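Long-range contacts in F420-reducing hydrogenase, subunit beta (Methanothermobacter marburgensis, PDB 4OMF), which probably passes electrons between the hydrogen-splitting part of an enzyme complex and coenzyme F420, using its bound FAD and an iron-sulfur cluster: residues I109-Q113 against I126-V130; E136-S142 against Y187-C192; A200-S206 against V219-A225. One frame throughout, in Å; residues are numbered along the deposited sequence.

How the contacts relate
Contacts 1 and 3 adjoin, with centres 11 Å apart, because strands 126-132 and 205-208 are neighbours in the central mixed sheet. Two probable hydrogen bonds tie them: Leu129 N to Asp204 OD2, 2.7 Å, and Arg110 NE to Leu202 O, 2.8 Å. Together they supply the four residues around the small bound amine, N,N-dimethylmethanamine: Arg110, Gln113 and Ile126 from contact 1 and Asp204 from contact 3. Contact 2 stands apart, its centre 24 Å from that of contact 1 and 26 Å from that of contact 3. It lies at the redox site, where Cys192 binds the iron-sulfur cluster and Asn137 meets the flavin. In sequence the three contacts follow one another.

Contact 1 (I109-Q113 against I126-V130); sequences IRKMQ and IKLLV. With KEN (N,N-dimethylmethanamine), chain P.
Packed through Ile109 and Gln113 against Leu129 and Ile126, the helical segment 109-113 runs nearly antiparallel to the strand segment 126-130, with 155° between their directions and 11.9 Å between their axes. Between helix and strand, the branch methyl CG2 of Ile109 touches both strand residues, lying 3.6 Å from Ile126 CD1 and 3.8 Å from Leu129 CD1. With CG1 beside the backbone N (chi1 -64°), the other branch, CG2, is left anti to that N and faces the strand; it meets the end of Leu129 tip to tip but crosses Ile126 obliquely. Met112 adds its terminal CE, which comes end-on to Ile126 CD1 at 3.8 Å.

The polar half of the contact is built on Arg110. Its chain bends at chi2 (-50°) and brings the guanidinium round to the strand, where Leu129 CD1 lies over the centre of one face, 3.5 Å from CZ. In the plane of the group, NH2 donates to Gln113 OE1 at 2.8 Å, on a lone pair of the amide oxygen. Gln113 NE2, which donates to the backbone O of Ala123, also lies 3.7 Å from Ile126 CB. The bound amine sits at the guanidinium edge and beside NE2 of Gln113, although its close approach to neighbouring carboxylate atoms makes its exact placing doubtful.

The chemistry is thus divided. Aliphatic packing joins the helix to the strand of a beta-alpha-beta unit, while a buried cation, carrying a methyl group on one face, is held by bonds at its rim. A salt bridge from NH1 to Asp204 is likely to offset the charge, and the grip of Gln113 on NH2 should hinder rotation of the guanidinium beside the amine pocket.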
loop_
_atom_site.group_PDB
_atom_site.type_symbol
_atom_site.label_atom_id
_atom_site.label_comp_id
_atom_site.label_asym_id
_atom_site.label_seq_id
_atom_site.Cartn_x
_atom_site.Cartn_y
_atom_site.Cartn_z
ATOM N N ILE C 109 -20.774 9.239 -12.854
ATOM C CA ILE C 109 -20.538 10.320 -13.814
ATOM C C ILE C 109 -21.179 11.651 -13.374
ATOM O O ILE C 109 -20.546 12.694 -13.441
ATOM C CB ILE C 109 -21.065 9.930 -15.238
ATOM C CG1 ILE C 109 -20.270 8.732 -15.781
ATOM C CG2 ILE C 109 -21.049 11.138 -16.202
ATOM C CD1 ILE C 109 -20.908 8.092 -17.001
ATOM N N ARG C 110 -22.433 11.613 -12.939
ATOM C CA ARG C 110 -23.145 12.840 -12.580
ATOM C C ARG C 110 -22.538 13.413 -11.296
ATOM O O ARG C 110 -22.458 14.634 -11.124
ATOM C CB ARG C 110 -24.653 12.583 -12.401
ATOM C CG ARG C 110 -25.408 12.189 -13.672
ATOM C CD ARG C 110 -25.140 13.130 -14.837
ATOM N NE ARG C 110 -26.170 12.993 -15.866
ATOM C CZ ARG C 110 -26.080 13.522 -17.081
ATOM N NH1 ARG C 110 -27.055 13.341 -17.962
ATOM N NH2 ARG C 110 -24.998 14.209 -17.428
ATOM N N LYS C 111 -22.109 12.525 -10.400
ATOM C CA LYS C 111 -21.445 12.974 -9.184
ATOM C C LYS C 111 -20.152 13.686 -9.548
ATOM O O LYS C 111 -19.822 14.713 -8.963
ATOM C CB LYS C 111 -21.146 11.801 -8.224
ATOM C CG LYS C 111 -20.421 12.244 -6.939
ATOM C CD LYS C 111 -20.270 11.108 -5.948
ATOM C CE LYS C 111 -19.342 11.539 -4.821
ATOM N NZ LYS C 111 -19.139 10.448 -3.779
ATOM N N MET C 112 -19.434 13.152 -10.535
ATOM C CA MET C 112 -18.193 13.779 -10.964
ATOM C C MET C 112 -18.467 15.160 -11.543
ATOM O O MET C 112 -17.729 16.108 -11.258
ATOM C CB MET C 112 -17.460 12.902 -11.999
ATOM C CG MET C 112 -16.272 13.593 -12.685
ATOM S SD MET C 112 -16.715 14.470 -14.218
ATOM C CE MET C 112 -17.288 13.090 -15.250
ATOM N N GLN C 113 -19.553 15.296 -12.317
ATOM C CA GLN C 113 -19.789 16.572 -13.000
ATOM C C GLN C 113 -20.159 17.659 -11.991
ATOM O O GLN C 113 -19.756 18.815 -12.120
ATOM C CB GLN C 113 -20.899 16.458 -14.047
ATOM C CG GLN C 113 -20.573 15.589 -15.268
ATOM C CD GLN C 113 -21.742 15.539 -16.252
ATOM O OE1 GLN C 113 -22.826 15.053 -15.916
ATOM N NE2 GLN C 113 -21.542 16.074 -17.446
ATOM N N ILE C 126 -18.724 16.023 -21.515
ATOM C CA ILE C 126 -19.733 14.999 -21.725
ATOM C C ILE C 126 -20.963 15.649 -22.368
ATOM O O ILE C 126 -21.595 16.526 -21.768
ATOM C CB ILE C 126 -20.084 14.303 -20.408
ATOM C CG1 ILE C 126 -18.816 13.681 -19.819
ATOM C CG2 ILE C 126 -21.170 13.246 -20.626
ATOM C CD1 ILE C 126 -19.049 12.911 -18.576
ATOM N N LYS C 127 -21.271 15.264 -23.603
ATOM C CA LYS C 127 -22.361 15.907 -24.343
ATOM C C LYS C 127 -23.598 15.010 -24.487
ATOM O O LYS C 127 -24.703 15.487 -24.731
ATOM C CB LYS C 127 -21.895 16.341 -25.734
ATOM C CG LYS C 127 -20.691 17.287 -25.716
ATOM C CD LYS C 127 -20.979 18.580 -24.950
ATOM C CE LYS C 127 -19.728 19.473 -24.870
ATOM N NZ LYS C 127 -20.005 20.687 -24.053
ATOM N N LEU C 128 -23.406 13.704 -24.350
ATOM C CA LEU C 128 -24.532 12.776 -24.452
ATOM C C LEU C 128 -24.300 11.569 -23.573
ATOM O O LEU C 128 -23.373 10.784 -23.799
ATOM C CB LEU C 128 -24.736 12.330 -25.889
ATOM C CG LEU C 128 -25.790 11.256 -26.165
ATOM C CD1 LEU C 128 -27.172 11.754 -25.810
ATOM C CD2 LEU C 128 -25.708 10.874 -27.607
ATOM N N LEU C 129 -25.141 11.425 -22.567
ATOM C CA LEU C 129 -25.044 10.282 -21.669
ATOM C C LEU C 129 -26.272 9.417 -21.884
ATOM O O LEU C 129 -27.360 9.777 -21.453
ATOM C CB LEU C 129 -24.926 10.747 -20.211
ATOM C CG LEU C 129 -24.393 9.818 -19.106
ATOM C CD1 LEU C 129 -24.470 10.516 -17.743
ATOM C CD2 LEU C 129 -25.133 8.502 -19.048
ATOM N N VAL C 130 -26.102 8.277 -22.556
ATOM C CA VAL C 130 -27.237 7.383 -22.792
ATOM C C VAL C 130 -27.298 6.351 -21.669
ATOM O O VAL C 130 -26.356 5.611 -21.460
ATOM C CB VAL C 130 -27.156 6.651 -24.168
ATOM C CG1 VAL C 130 -28.443 5.852 -24.415
ATOM C CG2 VAL C 130 -26.945 7.658 -25.314
HETATM C CA1 KEN P . -26.482 16.959 -20.285
HETATM C CB1 KEN P . -24.189 17.185 -19.283
HETATM C CC1 KEN P . -24.833 15.038 -20.308
HETATM N NE1 KEN P . -25.015 16.542 -20.374
#

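Contact 2 (E136-S142 against Y187-C192); sequences ENFPYTS and YEQAGC. With SF4 (iron/sulfur cluster), chain N; FAD (flavin-adenine dinucleotide), chain R.
Ser142 OG donates to Tyr187 O at 2.7 Å, and Gln189 N gives a nearly straight bond to Asn137 O at 3.1 Å, so the segment is tied to the opposite backbone both before Phe138 and in the first turn of the helix after Pro139. A longer bond runs from Asn137 N to Cys192 SG, 3.5 Å, the sulfur that also binds iron FE3 of the cluster at 2.3 Å; this donor probably eases the negative charge on the thiolate. Asn137 CB lies near cluster sulfide S2, and chi1 of -152° swings the amide against flavin methyl C7M, 3.4 Å from OD1. With an alanine here, Thr77 O would probably lose its ND2 partner and the flavin methyl its flat amide neighbour. Farther out, the Phe138 ring leans obliquely on Glu188, CD1 to CA 3.6 Å, and Pro139 CD rests 3.3 Å from Tyr187 O. Phe146 meets the rings of both Phe138 and Tyr187 edge-to-face. Cys192 opens a Cys-X-X-Cys pair completed by Cys195, and the backbone N-H to cysteinyl sulfur bond is a hallmark of iron-sulfur sites; here Asn137 lies between cluster and flavin.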
loop_
_atom_site.group_PDB
_atom_site.type_symbol
_atom_site.label_atom_id
_atom_site.label_comp_id
_atom_site.label_asym_id
_atom_site.label_seq_id
_atom_site.Cartn_x
_atom_site.Cartn_y
_atom_site.Cartn_z
ATOM N N GLU C 136 -29.853 -5.848 -12.221
ATOM C CA GLU C 136 -28.779 -6.562 -11.536
ATOM C C GLU C 136 -27.634 -6.753 -12.503
ATOM O O GLU C 136 -27.847 -6.745 -13.715
ATOM C CB GLU C 136 -29.252 -7.931 -11.016
ATOM C CG GLU C 136 -29.696 -8.911 -12.101
ATOM C CD GLU C 136 -31.192 -8.877 -12.374
ATOM O OE1 GLU C 136 -31.587 -8.860 -13.562
ATOM O OE2 GLU C 136 -31.982 -8.883 -11.402
ATOM N N ASN C 137 -26.424 -6.950 -11.976
ATOM C CA ASN C 137 -25.317 -7.388 -12.816
ATOM C C ASN C 137 -24.569 -8.562 -12.151
ATOM O O ASN C 137 -24.682 -8.767 -10.953
ATOM C CB ASN C 137 -24.359 -6.228 -13.113
ATOM C CG ASN C 137 -23.627 -6.403 -14.433
ATOM O OD1 ASN C 137 -23.779 -7.420 -15.102
ATOM N ND2 ASN C 137 -22.840 -5.397 -14.821
ATOM N N PHE C 138 -23.855 -9.341 -12.953
ATOM C CA PHE C 138 -23.274 -10.624 -12.518
ATOM C C PHE C 138 -21.753 -10.685 -12.645
ATOM O O PHE C 138 -21.185 -10.231 -13.631
ATOM C CB PHE C 138 -23.869 -11.793 -13.336
ATOM C CG PHE C 138 -25.354 -11.929 -13.212
ATOM C CD1 PHE C 138 -25.915 -12.616 -12.138
ATOM C CD2 PHE C 138 -26.199 -11.351 -14.149
ATOM C CE1 PHE C 138 -27.298 -12.731 -11.995
ATOM C CE2 PHE C 138 -27.583 -11.455 -14.009
ATOM C CZ PHE C 138 -28.129 -12.154 -12.929
ATOM N N PRO C 139 -21.078 -11.263 -11.639
ATOM C CA PRO C 139 -19.670 -11.587 -11.900
ATOM C C PRO C 139 -19.594 -12.576 -13.077
ATOM O O PRO C 139 -20.551 -13.307 -13.356
ATOM C CB PRO C 139 -19.184 -12.213 -10.589
ATOM C CG PRO C 139 -20.209 -11.806 -9.547
ATOM C CD PRO C 139 -21.509 -11.625 -10.276
ATOM N N TYR C 140 -18.468 -12.586 -13.770
ATOM C CA TYR C 140 -18.311 -13.436 -14.940
ATOM C C TYR C 140 -18.498 -14.925 -14.594
ATOM O O TYR C 140 -19.114 -15.680 -15.360
ATOM C CB TYR C 140 -16.942 -13.213 -15.582
ATOM C CG TYR C 140 -16.764 -13.934 -16.917
ATOM C CD1 TYR C 140 -15.868 -15.000 -17.049
ATOM C CD2 TYR C 140 -17.496 -13.544 -18.033
ATOM C CE1 TYR C 140 -15.695 -15.660 -18.271
ATOM C CE2 TYR C 140 -17.338 -14.197 -19.269
ATOM C CZ TYR C 140 -16.442 -15.257 -19.367
ATOM O OH TYR C 140 -16.259 -15.890 -20.568
ATOM N N THR C 141 -18.013 -15.344 -13.424
ATOM C CA THR C 141 -18.158 -16.741 -13.017
ATOM C C THR C 141 -19.620 -17.141 -12.833
ATOM O O THR C 141 -19.976 -18.291 -13.062
ATOM C CB THR C 141 -17.404 -17.048 -11.713
ATOM O OG1 THR C 141 -17.626 -15.967 -10.801
ATOM C CG2 THR C 141 -15.909 -17.215 -11.984
ATOM N N SER C 142 -20.465 -16.192 -12.430
ATOM C CA SER C 142 -21.887 -16.473 -12.335
ATOM C C SER C 142 -22.464 -16.725 -13.717
ATOM O O SER C 142 -23.237 -17.651 -13.895
ATOM C CB SER C 142 -22.634 -15.325 -11.654
ATOM O OG SER C 142 -22.351 -15.351 -10.267
ATOM N N TYR C 187 -26.682 -15.009 -7.270
ATOM C CA TYR C 187 -25.480 -15.044 -8.102
ATOM C C TYR C 187 -25.035 -13.650 -8.563
ATOM O O TYR C 187 -23.925 -13.499 -9.081
ATOM C CB TYR C 187 -25.694 -15.925 -9.333
ATOM C CG TYR C 187 -25.812 -17.400 -9.052
ATOM C CD1 TYR C 187 -24.683 -18.233 -9.065
ATOM C CD2 TYR C 187 -27.060 -17.982 -8.801
ATOM C CE1 TYR C 187 -24.794 -19.600 -8.836
ATOM C CE2 TYR C 187 -27.171 -19.357 -8.557
ATOM C CZ TYR C 187 -26.030 -20.151 -8.583
ATOM O OH TYR C 187 -26.155 -21.503 -8.336
ATOM N N GLU C 188 -25.911 -12.656 -8.408
ATOM C CA GLU C 188 -25.580 -11.267 -8.775
ATOM C C GLU C 188 -24.668 -10.611 -7.710
ATOM O O GLU C 188 -24.596 -11.101 -6.574
ATOM C CB GLU C 188 -26.860 -10.446 -8.972
ATOM C CG GLU C 188 -27.538 -9.930 -7.701
ATOM C CD GLU C 188 -28.230 -10.993 -6.859
ATOM O OE1 GLU C 188 -28.534 -10.692 -5.672
ATOM O OE2 GLU C 188 -28.488 -12.116 -7.361
ATOM N N GLN C 189 -23.951 -9.536 -8.063
ATOM C CA GLN C 189 -23.077 -8.892 -7.068
ATOM C C GLN C 189 -23.942 -8.308 -5.931
ATOM O O GLN C 189 -25.046 -7.826 -6.175
ATOM C CB GLN C 189 -22.194 -7.816 -7.704
ATOM C CG GLN C 189 -22.973 -6.665 -8.360
ATOM C CD GLN C 189 -22.084 -5.541 -8.866
ATOM O OE1 GLN C 189 -20.866 -5.549 -8.673
ATOM N NE2 GLN C 189 -22.696 -4.567 -9.542
ATOM N N ALA C 190 -23.476 -8.431 -4.683
ATOM C CA ALA C 190 -24.288 -8.020 -3.530
ATOM C C ALA C 190 -24.587 -6.518 -3.535
ATOM O O ALA C 190 -25.561 -6.072 -2.927
ATOM C CB ALA C 190 -23.600 -8.402 -2.237
ATOM N N GLY C 191 -23.737 -5.739 -4.201
ATOM C CA GLY C 191 -23.894 -4.294 -4.222
ATOM C C GLY C 191 -25.190 -3.832 -4.884
ATOM O O GLY C 191 -25.663 -2.718 -4.656
ATOM N N CYS C 192 -25.780 -4.693 -5.699
ATOM C CA CYS C 192 -27.022 -4.353 -6.386
ATOM C C CYS C 192 -28.216 -4.298 -5.435
ATOM O O CYS C 192 -29.242 -3.738 -5.783
ATOM C CB CYS C 192 -27.315 -5.360 -7.500
ATOM S SG CYS C 192 -26.162 -5.278 -8.865
HETATM FE FE1 SF4 N . -25.513 -0.994 -11.005
HETATM FE FE2 SF4 N . -27.890 -0.884 -9.842
HETATM FE FE3 SF4 N . -26.515 -3.170 -9.760
HETATM FE FE4 SF4 N . -27.537 -2.378 -12.121
HETATM S S1 SF4 N . -28.760 -2.972 -10.238
HETATM S S2 SF4 N . -25.370 -3.128 -11.755
HETATM S S3 SF4 N . -27.439 -0.124 -11.941
HETATM S S4 SF4 N . -25.908 -1.206 -8.742
HETATM P PA FAD R . -27.309 -1.739 -28.730
HETATM O O1A FAD R . -27.398 -3.242 -28.680
HETATM O O2A FAD R . -27.332 -0.955 -30.009
HETATM O O5B FAD R . -25.981 -1.321 -27.955
HETATM C C5B FAD R . -25.863 -1.822 -26.616
HETATM C C4B FAD R . -24.903 -0.898 -25.865
HETATM O O4B FAD R . -24.805 -1.331 -24.506
HETATM C C3B FAD R . -23.511 -0.972 -26.480
HETATM O O3B FAD R . -22.969 0.336 -26.720
HETATM C C2B FAD R . -22.695 -1.676 -25.404
HETATM O O2B FAD R . -21.350 -1.174 -25.374
HETATM C C1B FAD R . -23.440 -1.358 -24.121
HETATM N N9A FAD R . -23.214 -2.422 -23.127
HETATM C C8A FAD R . -23.413 -3.737 -23.324
HETATM N N7A FAD R . -23.124 -4.437 -22.201
HETATM C C5A FAD R . -22.732 -3.527 -21.266
HETATM C C6A FAD R . -22.265 -3.590 -19.862
HETATM N N6A FAD R . -22.141 -4.777 -19.210
HETATM N N1A FAD R . -21.975 -2.425 -19.263
HETATM C C2A FAD R . -22.053 -1.236 -19.897
HETATM N N3A FAD R . -22.458 -1.097 -21.182
HETATM C C4A FAD R . -22.801 -2.204 -21.887
HETATM N N1 FAD R . -32.835 -3.706 -20.103
HETATM C C2 FAD R . -34.073 -3.650 -19.468
HETATM O O2 FAD R . -35.080 -3.356 -20.141
HETATM N N3 FAD R . -34.155 -3.968 -18.119
HETATM C C4 FAD R . -33.025 -4.285 -17.394
HETATM O O4 FAD R . -33.139 -4.527 -16.172
HETATM C C4X FAD R . -31.976 -4.967 -18.118
HETATM N N5 FAD R . -30.820 -5.405 -17.295
HETATM C C5X FAD R . -29.539 -4.914 -17.819
HETATM C C6 FAD R . -28.420 -5.252 -17.041
HETATM C C7 FAD R . -27.131 -5.033 -17.541
HETATM C C7M FAD R . -25.911 -5.384 -16.700
HETATM C C8 FAD R . -26.996 -4.497 -18.820
HETATM C C8M FAD R . -25.657 -4.218 -19.476
HETATM C C9 FAD R . -28.117 -4.169 -19.614
HETATM C C9A FAD R . -29.404 -4.464 -19.151
HETATM N N10 FAD R . -30.537 -4.047 -19.896
HETATM C C10 FAD R . -31.812 -4.394 -19.489
HETATM C "C1'" FAD R . -30.453 -3.184 -21.090
HETATM C "C2'" FAD R . -30.438 -3.929 -22.399
HETATM O "O2'" FAD R . -30.114 -5.240 -22.305
HETATM C "C3'" FAD R . -29.880 -3.220 -23.402
HETATM O "O3'" FAD R . -28.534 -3.102 -23.303
HETATM C "C4'" FAD R . -30.593 -1.945 -23.820
HETATM O "O4'" FAD R . -31.989 -2.175 -24.107
HETATM C "C5'" FAD R . -29.899 -1.298 -25.023
HETATM O "O5'" FAD R . -30.215 -2.019 -26.203
HETATM P P FAD R . -30.014 -1.367 -27.651
HETATM O O1P FAD R . -30.675 -0.007 -27.609
HETATM O O2P FAD R . -30.457 -2.338 -28.706
HETATM O O3P FAD R . -28.406 -1.124 -27.704
#

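Contact 3 (A200-S206 against V219-A225); sequences AELADVS and VITRTDA. With KEN (N,N-dimethylmethanamine), chain P.
Arg222 lays its guanidinium beneath Glu201 CA, which stands 3.6 Å from CZ over the centre of one face, while CG2 of Ile220, two residues back in the same segment, covers the opposite face. The extended chain turns at its last torsion (chi4 -86°), and NE points at Ser206 OG, 2.9 Å away, in a bond of 174° lying in the guanidinium plane. Ser206 OG passes its own proton on to Ala200 O at 2.7 Å, so one hydroxyl links the arginine to the turn. Ala200 O takes Ala203 N as well, from the other face of its plane, closing the type I turn 200-203. The remaining guanidinium nitrogens are spent on backbone carbonyls: NH1 on Leu3 and Thr5, NH2 on Val199. Ala203 O, buried without a hydrogen-bond partner, rests against Arg222 CD.

These groups sit at one end of the antiparallel beta hairpin of strands 205-208 and 217-221. Ser206 and Ile220 form a hydrogen-bonded pair, each N to the other's O at 2.8 Å, and Val205 faces Thr221 in a non-hydrogen-bonded pair. Beyond them Asp204 O accepts both Arg222 N, 3.0 Å, and Thr223 N, 3.3 Å, an arrangement resembling a classic beta bulge just past the strand ends. On the sheet face of Val205 and Thr221, Val205 CG1 packs on Val219 CG1 at 3.6 Å. Thr223 N-caps the next helix through OG1 and Gly226 N; the same hydroxyl reaches Asp204 OD1, whose exact place is less sure.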
loop_
_atom_site.group_PDB
_atom_site.type_symbol
_atom_site.label_atom_id
_atom_site.label_comp_id
_atom_site.label_asym_id
_atom_site.label_seq_id
_atom_site.Cartn_x
_atom_site.Cartn_y
_atom_site.Cartn_z
ATOM N N ALA C 200 -32.394 4.293 -15.147
ATOM C CA ALA C 200 -31.302 5.257 -15.353
ATOM C C ALA C 200 -31.851 6.686 -15.310
ATOM O O ALA C 200 -31.818 7.403 -16.305
ATOM C CB ALA C 200 -30.579 5.002 -16.684
ATOM N N GLU C 201 -32.367 7.072 -14.150
ATOM C CA GLU C 201 -33.089 8.322 -13.985
ATOM C C GLU C 201 -32.268 9.579 -14.234
ATOM O O GLU C 201 -32.844 10.637 -14.450
ATOM C CB GLU C 201 -33.681 8.384 -12.576
ATOM C CG GLU C 201 -34.704 7.274 -12.323
ATOM C CD GLU C 201 -35.188 7.208 -10.884
ATOM O OE1 GLU C 201 -35.185 8.260 -10.208
ATOM O OE2 GLU C 201 -35.573 6.098 -10.435
ATOM N N LEU C 202 -30.938 9.485 -14.194
ATOM C CA LEU C 202 -30.127 10.692 -14.319
ATOM C C LEU C 202 -29.474 10.832 -15.700
ATOM O O LEU C 202 -28.689 11.751 -15.930
ATOM C CB LEU C 202 -29.050 10.725 -13.216
ATOM C CG LEU C 202 -29.638 10.744 -11.789
ATOM C CD1 LEU C 202 -28.564 10.702 -10.697
ATOM C CD2 LEU C 202 -30.530 11.947 -11.600
ATOM N N ALA C 203 -29.793 9.921 -16.622
ATOM C CA ALA C 203 -29.191 9.960 -17.950
ATOM C C ALA C 203 -29.836 11.053 -18.804
ATOM O O ALA C 203 -30.926 11.529 -18.484
ATOM C CB ALA C 203 -29.329 8.603 -18.648
ATOM N N ASP C 204 -29.189 11.430 -19.899
ATOM C CA ASP C 204 -29.824 12.352 -20.839
ATOM C C ASP C 204 -31.047 11.722 -21.517
ATOM O O ASP C 204 -32.082 12.376 -21.666
ATOM C CB ASP C 204 -28.849 12.795 -21.904
ATOM C CG ASP C 204 -27.764 13.691 -21.356
ATOM O OD1 ASP C 204 -28.081 14.596 -20.548
ATOM O OD2 ASP C 204 -26.606 13.500 -21.751
ATOM N N VAL C 205 -30.863 10.487 -21.988
ATOM C CA VAL C 205 -31.901 9.646 -22.605
ATOM C C VAL C 205 -31.693 8.273 -22.010
ATOM O O VAL C 205 -30.545 7.841 -21.909
ATOM C CB VAL C 205 -31.749 9.505 -24.136
ATOM C CG1 VAL C 205 -33.001 8.899 -24.751
ATOM C CG2 VAL C 205 -31.399 10.795 -24.777
ATOM N N SER C 206 -32.768 7.581 -21.646
ATOM C CA SER C 206 -32.646 6.245 -21.062
ATOM C C SER C 206 -33.386 5.217 -21.923
ATOM O O SER C 206 -34.454 5.510 -22.452
ATOM C CB SER C 206 -33.205 6.228 -19.635
ATOM O OG SER C 206 -32.643 7.249 -18.821
ATOM N N VAL C 219 -37.994 4.242 -24.831
ATOM C CA VAL C 219 -37.030 5.347 -24.824
ATOM C C VAL C 219 -37.571 6.537 -24.041
ATOM O O VAL C 219 -38.582 7.127 -24.411
ATOM C CB VAL C 219 -36.707 5.820 -26.262
ATOM C CG1 VAL C 219 -35.688 6.958 -26.246
ATOM C CG2 VAL C 219 -36.197 4.663 -27.104
ATOM N N ILE C 220 -36.871 6.885 -22.975
ATOM C CA ILE C 220 -37.280 7.968 -22.088
ATOM C C ILE C 220 -36.327 9.143 -22.280
ATOM O O ILE C 220 -35.150 9.024 -21.942
ATOM C CB ILE C 220 -37.231 7.508 -20.622
ATOM C CG1 ILE C 220 -38.206 6.352 -20.378
ATOM C CG2 ILE C 220 -37.548 8.673 -19.694
ATOM C CD1 ILE C 220 -37.976 5.655 -19.042
ATOM N N THR C 221 -36.799 10.258 -22.844
ATOM C CA THR C 221 -35.930 11.434 -22.954
ATOM C C THR C 221 -36.088 12.269 -21.690
ATOM O O THR C 221 -37.182 12.367 -21.146
ATOM C CB THR C 221 -36.230 12.301 -24.209
ATOM O OG1 THR C 221 -37.610 12.639 -24.241
ATOM C CG2 THR C 221 -35.888 11.538 -25.482
ATOM N N ARG C 222 -34.995 12.857 -21.209
ATOM C CA ARG C 222 -35.014 13.521 -19.914
ATOM C C ARG C 222 -34.475 14.955 -19.941
ATOM O O ARG C 222 -35.178 15.893 -19.549
ATOM C CB ARG C 222 -34.219 12.695 -18.882
ATOM C CG ARG C 222 -34.653 11.231 -18.745
ATOM C CD ARG C 222 -33.942 10.529 -17.568
ATOM N NE ARG C 222 -34.360 9.126 -17.431
ATOM C CZ ARG C 222 -35.427 8.725 -16.745
ATOM N NH1 ARG C 222 -36.212 9.611 -16.119
ATOM N NH2 ARG C 222 -35.717 7.428 -16.682
ATOM N N THR C 223 -33.235 15.143 -20.368
ATOM C CA THR C 223 -32.629 16.475 -20.339
ATOM C C THR C 223 -32.847 17.176 -21.678
ATOM O O THR C 223 -33.247 16.533 -22.648
ATOM C CB THR C 223 -31.141 16.401 -20.071
ATOM O OG1 THR C 223 -30.538 15.648 -21.131
ATOM C CG2 THR C 223 -30.845 15.719 -18.734
ATOM N N ASP C 224 -32.584 18.483 -21.742
ATOM C CA ASP C 224 -32.682 19.201 -23.015
ATOM C C ASP C 224 -31.817 18.532 -24.096
ATOM O O ASP C 224 -32.258 18.363 -25.235
ATOM C CB ASP C 224 -32.273 20.677 -22.858
ATOM C CG ASP C 224 -33.250 21.479 -21.996
ATOM O OD1 ASP C 224 -34.352 20.971 -21.692
ATOM O OD2 ASP C 224 -32.914 22.631 -21.630
ATOM N N ALA C 225 -30.603 18.135 -23.723
ATOM C CA ALA C 225 -29.680 17.504 -24.650
ATOM C C ALA C 225 -30.219 16.154 -25.125
ATOM O O ALA C 225 -30.189 15.829 -26.319
ATOM C CB ALA C 225 -28.318 17.333 -23.991
HETATM C CA1 KEN P . -26.482 16.959 -20.285
HETATM C CB1 KEN P . -24.189 17.185 -19.283
HETATM C CC1 KEN P . -24.833 15.038 -20.308
HETATM N NE1 KEN P . -25.015 16.542 -20.374
#